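Local coordinates for endosialidase (PDB 4HIZ), which hydrolyses polysialic acid within the chain, cleaving both alpha-2,8 and alpha-2,9 linkages between its sialic acid units, at the interface of chains A and B. Numbering follows the deposited sequence. Chains: chain A/B, Endosialidase.

The interface of chains A and B. Residues chain A 572-575; chain B 566-569.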
loop_
_atom_site.group_PDB
_atom_site.type_symbol
_atom_site.label_atom_id
_atom_site.label_comp_id
_atom_site.label_asym_id
_atom_site.label_seq_id
_atom_site.Cartn_x
_atom_site.Cartn_y
_atom_site.Cartn_z
ATOM N N THR A 572 8.248 21.348 2.382
ATOM C CA THR A 572 7.533 22.578 2.011
ATOM C C THR A 572 6.126 22.446 2.547
ATOM O O THR A 572 5.474 21.432 2.319
ATOM C CB THR A 572 7.501 22.800 0.489
ATOM O OG1 THR A 572 8.844 22.979 0.038
ATOM C CG2 THR A 572 6.676 24.062 0.123
ATOM N N VAL A 573 5.667 23.455 3.275
ATOM C CA VAL A 573 4.290 23.420 3.798
ATOM C C VAL A 573 3.509 24.360 2.866
ATOM O O VAL A 573 3.886 25.515 2.717
ATOM C CB VAL A 573 4.228 23.867 5.269
ATOM C CG1 VAL A 573 2.813 23.576 5.840
ATOM C CG2 VAL A 573 5.313 23.111 6.072
ATOM N N THR A 574 2.430 23.866 2.245
ATOM C CA THR A 574 1.849 24.507 1.058
ATOM C C THR A 574 0.589 25.331 1.275
ATOM O O THR A 574 0.371 26.327 0.584
ATOM C CB THR A 574 1.448 23.440 0.001
ATOM O OG1 THR A 574 0.438 22.582 0.559
ATOM C CG2 THR A 574 2.664 22.588 -0.409
ATOM N N GLY A 575 -0.264 24.911 2.204
ATOM C CA GLY A 575 -1.596 25.504 2.308
ATOM C C GLY A 575 -2.429 25.395 1.024
ATOM O O GLY A 575 -3.373 26.169 0.812
ATOM N N VAL B 566 9.360 16.437 0.284
ATOM C CA VAL B 566 7.987 16.251 0.765
ATOM C C VAL B 566 7.282 17.610 0.844
ATOM O O VAL B 566 7.876 18.618 1.275
ATOM C CB VAL B 566 7.995 15.614 2.167
ATOM C CG1 VAL B 566 6.546 15.550 2.724
ATOM C CG2 VAL B 566 8.581 14.199 2.089
ATOM N N GLN B 567 6.023 17.645 0.409
ATOM C CA GLN B 567 5.178 18.831 0.647
ATOM C C GLN B 567 3.968 18.399 1.420
ATOM O O GLN B 567 3.511 17.269 1.258
ATOM C CB GLN B 567 4.671 19.431 -0.672
ATOM C CG GLN B 567 5.796 19.785 -1.627
ATOM C CD GLN B 567 5.248 20.717 -2.630
ATOM O OE1 GLN B 567 5.642 21.848 -2.683
ATOM N NE2 GLN B 567 4.275 20.258 -3.394
ATOM N N MET B 568 3.410 19.293 2.233
ATOM C CA MET B 568 2.173 18.959 2.924
ATOM C C MET B 568 1.353 20.204 3.144
ATOM O O MET B 568 1.874 21.315 3.240
ATOM C CB MET B 568 2.446 18.258 4.259
ATOM C CG MET B 568 3.291 19.086 5.191
ATOM S SD MET B 568 3.810 18.127 6.623
ATOM C CE MET B 568 4.895 16.896 5.895
ATOM N N TYR B 569 0.051 19.998 3.243
ATOM C CA TYR B 569 -0.878 21.115 3.392
ATOM C C TYR B 569 -0.623 21.953 4.645
ATOM O O TYR B 569 -0.552 23.186 4.576
ATOM C CB TYR B 569 -2.317 20.588 3.394
ATOM C CG TYR B 569 -3.343 21.686 3.569
ATOM C CD1 TYR B 569 -3.751 22.466 2.475
ATOM C CD2 TYR B 569 -3.901 21.940 4.829
ATOM C CE1 TYR B 569 -4.651 23.458 2.631
ATOM C CE2 TYR B 569 -4.838 22.946 4.982
ATOM C CZ TYR B 569 -5.194 23.700 3.869
ATOM O OH TYR B 569 -6.133 24.706 3.966
HETATM O O HOH W 1 9.959 20.040 -0.168
#
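The carbonyl O of B:Met568 accepts a hydrogen bond from the backbone N of A:Thr574 at 2.8 Å, the donor tilted 27° from the carbonyl plane, and the hydroxyl OG1 of the same threonine lies near enough for a second, weak one. OG1 sits between the backbone N and carbonyl carbon of its own residue (chi1 62°), which turns it toward this oxygen. Just past the end of strand 570-573 of chain A, the bond extends its parallel pairing with strand 565-568 of chain B, in the C-terminal part of a trimeric phage endosialidase, where the chains probably intertwine in the beta-helical stalk. The ladder continues through B:Met568 N, which gives a nearly axial bond to A:Thr572 O (3.0 Å), and through A:Thr572 N, which donates in the carbonyl plane to B:Val566 O (3.0 Å). Water 1 links B:Val566 O to the A:Thr572 hydroxyl. Beyond the strands, A:Gly575 N donates in the carbonyl plane to a lone pair of B:Tyr569 O (2.9 Å), and A:Gly575 lies over one face of the tyrosine ring, its CA 3.7 Å from CE1 and displaced toward the CD1/CE1 side. On one face of the ladder, A:Thr572 and B:Gln567 run side by side; the extended glutamine brings its amide OE1 alongside the methyl CG2 of A:Thr572 (3.7 Å). CG2 of A:Thr574 crosses B:Gln567 at about a right angle, touching CB at 3.8 Å. From the opposite face, A:Val573 lays CG1, anti to its backbone N (chi1 -170°), beside the carbonyl oxygens of B:Met568 and B:Tyr569.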